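Long-range contacts in B- and T-lymphocyte attenuator (Mus musculus, PDB 1XAU), which serves as an inhibitory receptor on lymphocytes, dampening antigen receptor signalling through the phosphatases SHP-1 and SHP-2 and interacting with the herpesvirus entry mediator TNFRSF14: residues F32-P37 with F79-K84; L16-N21 with Y94-N99; K84-S89 with V110-R115. All coordinates share one frame; numbering follows the deposited sequence.

Interaction 1 (F32-P37 with F79-K84)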
loop_
_atom_site.group_PDB
_atom_site.type_symbol
_atom_site.label_atom_id
_atom_site.label_comp_id
_atom_site.label_asym_id
_atom_site.label_seq_id
_atom_site.Cartn_x
_atom_site.Cartn_y
_atom_site.Cartn_z
ATOM N N PHE A 32 -8.645 -4.466 -8.491
ATOM C CA PHE A 32 -7.654 -5.226 -7.683
ATOM C C PHE A 32 -7.231 -4.341 -6.524
ATOM O O PHE A 32 -7.307 -3.112 -6.625
ATOM C CB PHE A 32 -6.416 -5.502 -8.541
ATOM C CG PHE A 32 -5.317 -6.354 -7.840
ATOM C CD1 PHE A 32 -5.450 -7.745 -7.793
ATOM C CD2 PHE A 32 -4.180 -5.763 -7.313
ATOM C CE1 PHE A 32 -4.416 -8.562 -7.201
ATOM C CE2 PHE A 32 -3.136 -6.594 -6.715
ATOM C CZ PHE A 32 -3.291 -7.961 -6.673
ATOM N N LYS A 33 -6.824 -4.922 -5.400
ATOM C CA LYS A 33 -6.367 -4.079 -4.332
ATOM C C LYS A 33 -5.157 -4.657 -3.596
ATOM O O LYS A 33 -4.923 -5.893 -3.663
ATOM C CB LYS A 33 -7.461 -3.882 -3.279
ATOM C CG LYS A 33 -8.007 -5.188 -2.606
ATOM C CD LYS A 33 -9.104 -4.874 -1.544
ATOM C CE LYS A 33 -9.708 -6.260 -1.087
ATOM N NZ LYS A 33 -10.642 -6.306 0.138
ATOM N N ILE A 34 -4.348 -3.776 -2.987
ATOM C CA ILE A 34 -3.294 -4.261 -2.104
ATOM C C ILE A 34 -3.517 -3.599 -0.758
ATOM O O ILE A 34 -4.156 -2.552 -0.631
ATOM C CB ILE A 34 -1.898 -4.017 -2.622
ATOM C CG1 ILE A 34 -1.690 -2.573 -2.891
ATOM C CG2 ILE A 34 -1.693 -4.909 -3.892
ATOM C CD1 ILE A 34 -0.246 -2.310 -3.504
ATOM N N GLU A 35 -3.022 -4.262 0.267
ATOM C CA GLU A 35 -3.347 -3.839 1.614
ATOM C C GLU A 35 -2.135 -3.599 2.462
ATOM O O GLU A 35 -1.181 -4.368 2.399
ATOM C CB GLU A 35 -4.109 -4.985 2.268
ATOM C CG GLU A 35 -5.435 -5.314 1.569
ATOM C CD GLU A 35 -6.230 -6.357 2.309
ATOM O OE1 GLU A 35 -5.726 -7.039 3.269
ATOM O OE2 GLU A 35 -7.394 -6.487 1.934
ATOM N N CYS A 36 -2.283 -2.648 3.375
ATOM C CA CYS A 36 -1.194 -2.334 4.323
ATOM C C CYS A 36 -1.778 -2.375 5.728
ATOM O O CYS A 36 -2.408 -1.412 6.141
ATOM C CB CYS A 36 -0.669 -0.956 3.950
ATOM S SG CYS A 36 0.391 -0.038 5.112
ATOM N N PRO A 37 -1.658 -3.496 6.440
ATOM C CA PRO A 37 -2.204 -3.569 7.821
ATOM C C PRO A 37 -1.446 -2.515 8.683
ATOM O O PRO A 37 -0.224 -2.362 8.552
ATOM C CB PRO A 37 -1.851 -4.979 8.251
ATOM C CG PRO A 37 -1.833 -5.744 7.040
ATOM C CD PRO A 37 -1.093 -4.815 6.059
ATOM N N PHE A 79 -4.998 -0.210 5.571
ATOM C CA PHE A 79 -5.010 0.893 4.604
ATOM C C PHE A 79 -4.908 0.220 3.239
ATOM O O PHE A 79 -4.052 -0.611 3.033
ATOM C CB PHE A 79 -3.809 1.822 4.843
ATOM C CG PHE A 79 -3.795 2.980 3.987
ATOM C CD1 PHE A 79 -4.912 3.798 3.887
ATOM C CD2 PHE A 79 -2.611 3.310 3.283
ATOM C CE1 PHE A 79 -4.874 4.964 3.071
ATOM C CE2 PHE A 79 -2.543 4.473 2.462
ATOM C CZ PHE A 79 -3.687 5.288 2.351
ATOM N N VAL A 80 -5.797 0.555 2.325
ATOM C CA VAL A 80 -5.883 -0.137 1.069
ATOM C C VAL A 80 -5.686 0.744 -0.150
ATOM O O VAL A 80 -6.137 1.888 -0.136
ATOM C CB VAL A 80 -7.314 -0.684 1.035
ATOM C CG1 VAL A 80 -7.519 -1.602 -0.124
ATOM C CG2 VAL A 80 -7.567 -1.403 2.384
ATOM N N LEU A 81 -5.040 0.204 -1.167
ATOM C CA LEU A 81 -4.845 0.873 -2.458
ATOM C C LEU A 81 -5.729 0.101 -3.430
ATOM O O LEU A 81 -5.536 -1.115 -3.653
ATOM C CB LEU A 81 -3.355 0.836 -2.850
ATOM C CG LEU A 81 -3.117 1.445 -4.243
ATOM C CD1 LEU A 81 -3.375 2.996 -4.148
ATOM C CD2 LEU A 81 -1.667 1.141 -4.687
ATOM N N HIS A 82 -6.647 0.800 -4.098
ATOM C CA HIS A 82 -7.604 0.147 -5.027
ATOM C C HIS A 82 -7.324 0.551 -6.464
ATOM O O HIS A 82 -7.291 1.753 -6.767
ATOM C CB HIS A 82 -8.998 0.639 -4.749
ATOM C CG HIS A 82 -9.465 0.382 -3.356
ATOM N ND1 HIS A 82 -10.197 -0.726 -3.019
ATOM C CD2 HIS A 82 -9.374 1.137 -2.237
ATOM C CE1 HIS A 82 -10.539 -0.646 -1.736
ATOM N NE2 HIS A 82 -10.059 0.473 -1.240
ATOM N N PHE A 83 -7.130 -0.409 -7.339
ATOM C CA PHE A 83 -6.906 -0.135 -8.747
ATOM C C PHE A 83 -8.261 -0.434 -9.440
ATOM O O PHE A 83 -8.773 -1.591 -9.380
ATOM C CB PHE A 83 -5.876 -1.117 -9.327
ATOM C CG PHE A 83 -4.515 -1.033 -8.686
ATOM C CD1 PHE A 83 -3.500 -0.342 -9.352
ATOM C CD2 PHE A 83 -4.254 -1.630 -7.460
ATOM C CE1 PHE A 83 -2.198 -0.257 -8.776
ATOM C CE2 PHE A 83 -2.949 -1.538 -6.855
ATOM C CZ PHE A 83 -1.927 -0.836 -7.554
ATOM N N LYS A 84 -8.805 0.558 -10.139
ATOM C CA LYS A 84 -10.125 0.464 -10.751
ATOM C C LYS A 84 -10.086 0.982 -12.179
ATOM O O LYS A 84 -10.452 2.149 -12.433
ATOM C CB LYS A 84 -11.098 1.340 -9.936
ATOM C CG LYS A 84 -12.584 1.252 -10.389
ATOM C CD LYS A 84 -13.541 1.984 -9.426
ATOM C CE LYS A 84 -14.980 2.127 -10.088
ATOM N NZ LYS A 84 -16.139 2.173 -9.048
#

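Interaction 2 (L16-N21 with Y94-N99)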
loop_
_atom_site.group_PDB
_atom_site.type_symbol
_atom_site.label_atom_id
_atom_site.label_comp_id
_atom_site.label_asym_id
_atom_site.label_seq_id
_atom_site.Cartn_x
_atom_site.Cartn_y
_atom_site.Cartn_z
ATOM N N LEU A 16 3.765 -0.771 10.236
ATOM C CA LEU A 16 3.098 -1.014 8.921
ATOM C C LEU A 16 3.502 -2.468 8.641
ATOM O O LEU A 16 4.701 -2.808 8.556
ATOM C CB LEU A 16 3.679 -0.039 7.889
ATOM C CG LEU A 16 3.481 1.416 8.234
ATOM C CD1 LEU A 16 4.022 2.287 7.077
ATOM C CD2 LEU A 16 1.995 1.739 8.458
ATOM N N ASN A 17 2.484 -3.324 8.557
ATOM C CA ASN A 17 2.691 -4.740 8.524
ATOM C C ASN A 17 2.432 -5.569 7.262
ATOM O O ASN A 17 1.848 -6.638 7.321
ATOM C CB ASN A 17 1.952 -5.344 9.730
ATOM C CG ASN A 17 2.619 -4.968 11.083
ATOM O OD1 ASN A 17 3.804 -4.667 11.127
ATOM N ND2 ASN A 17 1.862 -5.029 12.187
ATOM N N ILE A 18 2.867 -5.071 6.116
ATOM C CA ILE A 18 2.779 -5.879 4.897
ATOM C C ILE A 18 3.803 -7.007 5.199
ATOM O O ILE A 18 4.870 -6.711 5.742
ATOM C CB ILE A 18 3.277 -5.032 3.726
ATOM C CG1 ILE A 18 2.200 -4.000 3.389
ATOM C CG2 ILE A 18 3.661 -5.916 2.480
ATOM C CD1 ILE A 18 2.626 -3.042 2.251
ATOM N N LYS A 19 3.495 -8.253 4.860
ATOM C CA LYS A 19 4.466 -9.344 5.084
ATOM C C LYS A 19 5.661 -9.243 4.180
ATOM O O LYS A 19 5.519 -8.851 3.019
ATOM C CB LYS A 19 3.806 -10.697 4.841
ATOM C CG LYS A 19 3.112 -11.238 6.091
ATOM C CD LYS A 19 2.522 -12.643 5.827
ATOM C CE LYS A 19 3.380 -13.728 6.490
ATOM N NZ LYS A 19 3.566 -13.473 8.008
ATOM N N ARG A 20 6.825 -9.637 4.689
ATOM C CA ARG A 20 8.060 -9.593 3.904
ATOM C C ARG A 20 7.924 -10.474 2.672
ATOM O O ARG A 20 7.269 -11.481 2.720
ATOM C CB ARG A 20 9.232 -10.100 4.738
ATOM C CG ARG A 20 10.593 -9.661 4.226
ATOM C CD ARG A 20 11.692 -10.486 4.943
ATOM N NE ARG A 20 12.554 -9.677 5.804
ATOM C CZ ARG A 20 13.282 -8.634 5.392
ATOM N NH1 ARG A 20 13.246 -8.270 4.105
ATOM N NH2 ARG A 20 14.016 -7.927 6.271
ATOM N N ASN A 21 8.488 -10.069 1.560
ATOM C CA ASN A 21 8.422 -10.952 0.391
ATOM C C ASN A 21 7.000 -11.141 -0.118
ATOM O O ASN A 21 6.706 -12.147 -0.711
ATOM C CB ASN A 21 9.021 -12.290 0.850
ATOM C CG ASN A 21 8.959 -13.385 -0.200
ATOM O OD1 ASN A 21 9.406 -13.190 -1.367
ATOM N ND2 ASN A 21 8.420 -14.581 0.204
ATOM N N TYR A 94 5.321 -2.034 -4.452
ATOM C CA TYR A 94 4.637 -0.979 -3.707
ATOM C C TYR A 94 4.964 -1.085 -2.191
ATOM O O TYR A 94 5.284 -2.151 -1.700
ATOM C CB TYR A 94 3.118 -1.181 -3.893
ATOM C CG TYR A 94 2.649 -0.973 -5.329
ATOM C CD1 TYR A 94 2.140 0.249 -5.703
ATOM C CD2 TYR A 94 2.763 -1.984 -6.290
ATOM C CE1 TYR A 94 1.721 0.483 -7.012
ATOM C CE2 TYR A 94 2.373 -1.767 -7.634
ATOM C CZ TYR A 94 1.846 -0.507 -7.964
ATOM O OH TYR A 94 1.380 -0.152 -9.239
ATOM N N SER A 95 4.876 0.005 -1.465
ATOM C CA SER A 95 5.086 -0.071 0.011
ATOM C C SER A 95 4.264 1.069 0.571
ATOM O O SER A 95 3.856 1.974 -0.188
ATOM C CB SER A 95 6.593 0.128 0.399
ATOM O OG SER A 95 7.069 1.411 -0.024
ATOM N N CYS A 96 4.038 1.083 1.890
ATOM C CA CYS A 96 3.293 2.184 2.502
ATOM C C CYS A 96 4.247 2.832 3.549
ATOM O O CYS A 96 5.207 2.191 4.017
ATOM C CB CYS A 96 1.920 1.659 3.111
ATOM S SG CYS A 96 2.179 0.134 4.125
ATOM N N SER A 97 4.043 4.103 3.853
ATOM C CA SER A 97 4.945 4.751 4.826
ATOM C C SER A 97 4.165 5.827 5.531
ATOM O O SER A 97 3.079 6.242 5.099
ATOM C CB SER A 97 6.181 5.413 4.178
ATOM O OG SER A 97 5.755 6.219 3.105
ATOM N N THR A 98 4.721 6.293 6.641
ATOM C CA THR A 98 4.033 7.338 7.322
ATOM C C THR A 98 5.093 8.125 8.092
ATOM O O THR A 98 6.098 7.568 8.486
ATOM C CB THR A 98 2.941 6.777 8.292
ATOM O OG1 THR A 98 2.278 7.887 8.935
ATOM C CG2 THR A 98 3.548 5.943 9.391
ATOM N N ASN A 99 4.864 9.420 8.247
ATOM C CA ASN A 99 5.740 10.314 9.029
ATOM C C ASN A 99 4.760 10.466 10.192
ATOM O O ASN A 99 3.680 11.080 10.041
ATOM C CB ASN A 99 5.937 11.676 8.328
ATOM C CG ASN A 99 6.554 11.543 6.957
ATOM O OD1 ASN A 99 7.270 10.547 6.676
ATOM N ND2 ASN A 99 6.320 12.547 6.077
#

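Interaction 3 (K84-S89 with V110-R115)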
loop_
_atom_site.group_PDB
_atom_site.type_symbol
_atom_site.label_atom_id
_atom_site.label_comp_id
_atom_site.label_asym_id
_atom_site.label_seq_id
_atom_site.Cartn_x
_atom_site.Cartn_y
_atom_site.Cartn_z
ATOM N N LYS A 84 -8.805 0.558 -10.139
ATOM C CA LYS A 84 -10.125 0.464 -10.751
ATOM C C LYS A 84 -10.086 0.982 -12.179
ATOM O O LYS A 84 -10.452 2.149 -12.433
ATOM C CB LYS A 84 -11.098 1.340 -9.936
ATOM C CG LYS A 84 -12.584 1.252 -10.389
ATOM C CD LYS A 84 -13.541 1.984 -9.426
ATOM C CE LYS A 84 -14.980 2.127 -10.088
ATOM N NZ LYS A 84 -16.139 2.173 -9.048
ATOM N N PRO A 85 -9.625 0.153 -13.109
ATOM C CA PRO A 85 -9.147 -1.219 -12.883
ATOM C C PRO A 85 -7.638 -1.164 -12.896
ATOM O O PRO A 85 -7.070 -0.098 -13.136
ATOM C CB PRO A 85 -9.618 -1.951 -14.147
ATOM C CG PRO A 85 -9.409 -0.928 -15.213
ATOM C CD PRO A 85 -9.801 0.432 -14.548
ATOM N N ILE A 86 -6.994 -2.314 -12.729
ATOM C CA ILE A 86 -5.566 -2.401 -12.809
ATOM C C ILE A 86 -5.089 -2.524 -14.274
ATOM O O ILE A 86 -5.845 -3.016 -15.155
ATOM C CB ILE A 86 -5.030 -3.564 -11.963
ATOM C CG1 ILE A 86 -3.508 -3.368 -11.865
ATOM C CG2 ILE A 86 -5.382 -4.925 -12.610
ATOM C CD1 ILE A 86 -3.007 -4.136 -10.676
ATOM N N HIS A 87 -3.919 -1.970 -14.563
ATOM C CA HIS A 87 -3.414 -1.991 -15.937
ATOM C C HIS A 87 -2.044 -2.609 -16.005
ATOM O O HIS A 87 -1.337 -2.736 -14.988
ATOM C CB HIS A 87 -3.269 -0.561 -16.507
ATOM C CG HIS A 87 -4.443 0.336 -16.273
ATOM N ND1 HIS A 87 -4.455 1.312 -15.284
ATOM C CD2 HIS A 87 -5.644 0.414 -16.895
ATOM C CE1 HIS A 87 -5.624 1.938 -15.308
ATOM N NE2 HIS A 87 -6.357 1.412 -16.277
ATOM N N LEU A 88 -1.595 -2.978 -17.217
ATOM C CA LEU A 88 -0.232 -3.508 -17.309
ATOM C C LEU A 88 0.800 -2.579 -16.714
ATOM O O LEU A 88 1.772 -3.054 -16.067
ATOM C CB LEU A 88 0.192 -3.810 -18.797
ATOM C CG LEU A 88 -0.580 -4.995 -19.393
ATOM C CD1 LEU A 88 -0.490 -4.944 -20.999
ATOM C CD2 LEU A 88 0.029 -6.329 -18.857
ATOM N N SER A 89 0.636 -1.279 -16.911
ATOM C CA SER A 89 1.595 -0.309 -16.403
ATOM C C SER A 89 1.679 -0.274 -14.852
ATOM O O SER A 89 2.584 0.390 -14.275
ATOM C CB SER A 89 1.254 1.114 -16.885
ATOM O OG SER A 89 -0.071 1.410 -16.532
ATOM N N VAL A 110 5.294 -5.048 -1.539
ATOM C CA VAL A 110 4.451 -6.079 -2.173
ATOM C C VAL A 110 4.710 -5.903 -3.655
ATOM O O VAL A 110 4.647 -4.784 -4.180
ATOM C CB VAL A 110 2.920 -5.970 -1.794
ATOM C CG1 VAL A 110 2.440 -4.573 -1.836
ATOM C CG2 VAL A 110 2.079 -6.874 -2.699
ATOM N N THR A 111 5.005 -6.996 -4.355
ATOM C CA THR A 111 5.306 -6.894 -5.791
ATOM C C THR A 111 4.069 -7.385 -6.512
ATOM O O THR A 111 3.573 -8.482 -6.175
ATOM C CB THR A 111 6.431 -7.900 -6.120
ATOM O OG1 THR A 111 7.604 -7.445 -5.457
ATOM C CG2 THR A 111 6.717 -7.977 -7.611
ATOM N N ILE A 112 3.564 -6.603 -7.472
ATOM C CA ILE A 112 2.364 -7.028 -8.228
ATOM C C ILE A 112 2.811 -7.306 -9.650
ATOM O O ILE A 112 3.519 -6.497 -10.257
ATOM C CB ILE A 112 1.314 -5.859 -8.282
ATOM C CG1 ILE A 112 0.969 -5.495 -6.830
ATOM C CG2 ILE A 112 0.056 -6.266 -9.138
ATOM C CD1 ILE A 112 0.620 -6.738 -5.998
ATOM N N HIS A 113 2.387 -8.420 -10.193
ATOM C CA HIS A 113 2.756 -8.723 -11.549
ATOM C C HIS A 113 1.401 -8.744 -12.275
ATOM O O HIS A 113 0.534 -9.483 -11.869
ATOM C CB HIS A 113 3.402 -10.104 -11.611
ATOM C CG HIS A 113 3.486 -10.652 -12.997
ATOM N ND1 HIS A 113 4.065 -9.964 -14.034
ATOM C CD2 HIS A 113 3.025 -11.802 -13.526
ATOM C CE1 HIS A 113 3.947 -10.647 -15.152
ATOM N NE2 HIS A 113 3.321 -11.776 -14.870
ATOM N N VAL A 114 1.251 -7.959 -13.329
ATOM C CA VAL A 114 -0.037 -7.880 -14.052
ATOM C C VAL A 114 0.080 -8.610 -15.387
ATOM O O VAL A 114 0.986 -8.318 -16.192
ATOM C CB VAL A 114 -0.380 -6.431 -14.284
ATOM C CG1 VAL A 114 -1.803 -6.321 -14.953
ATOM C CG2 VAL A 114 -0.402 -5.647 -12.913
ATOM N N ARG A 115 -0.793 -9.578 -15.578
ATOM C CA ARG A 115 -0.850 -10.425 -16.807
ATOM C C ARG A 115 -1.914 -9.942 -17.807
ATOM O O ARG A 115 -2.967 -9.413 -17.369
ATOM C CB ARG A 115 -1.152 -11.857 -16.360
ATOM C CG ARG A 115 -0.296 -12.367 -15.194
ATOM C CD ARG A 115 -0.972 -13.615 -14.491
ATOM N NE ARG A 115 -1.998 -13.209 -13.522
ATOM C CZ ARG A 115 -2.493 -13.994 -12.565
ATOM N NH1 ARG A 115 -2.050 -15.255 -12.446
ATOM N NH2 ARG A 115 -3.441 -13.524 -11.711
#

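Interaction 1 (F32-P37 with F79-K84)
Six backbone hydrogen bonds join Phe-32, Ile-34 and Cys-36 to Phe-83, Leu-81 and Phe-79 in three reciprocal antiparallel pairs, the strand axes running 165° apart. The bond from Phe-83 N to Phe-32 O spans 2.8 Å and is almost straight. At the other end, in the bond from Phe-79 N to Cys-36 O, the donor lies above the carbonyl plane, 41° out of it. Between these pairs lie the non-hydrogen-bonded ones, Lys-33 with His-82 and Glu-35 with Val-80, where Lys-33 CA sends a CA-H...O contact of 3.2 Å to Leu-81 O.

The strands are neighbours in one sheet of the immunoglobulin beta sandwich, and the face bearing Phe-32, Ile-34, Cys-36, Phe-79, Leu-81 and Phe-83 turns inward. Cys-36 is disulfide-bonded to Cys-96 of the opposing sheet, and Trp-49 there packs against Ile-34, Cys-36, Phe-79 and Leu-81.

On this face the cross-strand apolar side chains lie side by side. Ile-34 puts CG1 between its backbone N and carbonyl carbon (chi1 56°), and CG1 rests 3.8 Å from Leu-81 CB while CD1 touches Leu-81 CD2. The side chains of Phe-32 and Phe-83 point the same way and meet at CD2 to CD2, 4.1 Å apart; Phe-32 O lies in the plane of the Phe-83 ring at its edge, 3.5 Å from CD2.

On the other face, the Val-80 side chain crosses the extended Lys-33 chain at a slant, CG1 lying 3.9 Å from both Lys-33 CB and CD, and CG1 also lies over one face of the His-82 ring toward the rim. His-82 NE2 is hydrogen-bonded to Ser-69 OG on strand 66-71.

Interaction 2 (L16-N21 with Y94-N99)
Cys-96 carries its SG between the backbone N and the carbonyl carbon (chi1 48°), and Ile-18 CG1, like Leu-16 CG, is anti to its own carbonyl carbon (chi1 -74° and -60°); these torsions set Cys-96 SG and Ile-18 CG1 4.2 Å apart. CD1 of Ile-18, anti to CA about the CB-CG1 bond, lies 3.7 Å from Cys-96 SG. Leu-16 meets the same sulfur with its CB, at 4.1 Å. The two aliphatic residues, separated in sequence by one position, thus pack together on the Cys-96 half of the canonical intersheet disulfide of an immunoglobulin domain.

Leu-16 reaches further along the strand with its CD1 branch. This methyl lies 3.3 Å from Cys-96 O and 3.5 Å from Ser-97 CA, the latter a carbon pair closer than ordinary van der Waals contact, so the leucine tip is pressed against the backbone of strand 92-100. Thr-98 CG2 borders the same methyl at a looser 4.4 Å. The link across the two segments is apolar packing, without backbone pairing.

Segment 16-21 leaves the short edge strand 15-16 and leads over to strand 22-26, at the edge of the sheet that holds 92-100. Leu-16 also packs on Cys-36 and Val-38 of strand 32-39, while Ser-107 of strand 103-114 touches both Leu-16 and Ile-18 beside strand 92-100.

Interaction 3 (K84-S89 with V110-R115)
Loop 84-89 passes the end of strand 110-114 with its touching part, Ile-86 to Leu-88, directed 69° from the run Ile-112 to Arg-115, and the closest CA atoms, those of Leu-88 and Val-114, are 5.5 Å apart. The loop begins with a cis peptide bond before Pro-85 and enters a 3-10 segment at Leu-88 and Ser-89 that continues beyond them. In the immunoglobulin sandwich it is part of the connection from strand 78-83 of one sheet to strand 92-100 of the other, and here it closes over one end of the core.

Val-114 is the centre of the contact. It meets Ile-86 tip to tip: Ile-86 CG1, anti to the backbone N (chi1 -167°), lies 4.0 Å from Val-114 CG2, and CD1 approaches that methyl to 3.8 Å. The same CD1 is 4.0 Å from Ile-112 CG2, on a side chain that Ile-86 crosses at a slant. Phe-32 of the facing sheet packs on both isoleucines, continuing this apolar cluster into the sandwich. The other branch of Val-114, CG1, abuts the backbone of the loop, 3.6 Å from His-87 O, and that oxygen also sits 3.7 Å from CG2.

Polar anchoring comes from residues just beyond the loop segment: Asp-90 OD2 accepts a hydrogen bond from His-87 N, and Asn-91 OD1 accepts one from Val-114 N. On the more exposed side, Leu-88 brings its CD2 methyl to 3.5 Å from Val-114 O.

In the fold
From the N terminus, segment 16-21 is the first to contribute, but interaction 2 closes only when strand 92-100 arrives. The long loop so formed contains all of interaction 1, where strand 78-83 pairs with 32-39 within one sheet. Interaction 3 opens at Lys-84, where interaction 1 ends, and closes on strand 103-114; its segments alternate with those of interaction 2, so these two loops cross. The Cys-36 to Cys-96 disulfide joins interactions 1 and 2 across the sandwich. Ile-34 and Phe-32 touch Ile-112, linking interactions 1 and 3, while a probable backbone hydrogen bond between Tyr-94 and Val-110 connects interactions 2 and 3 within the second sheet.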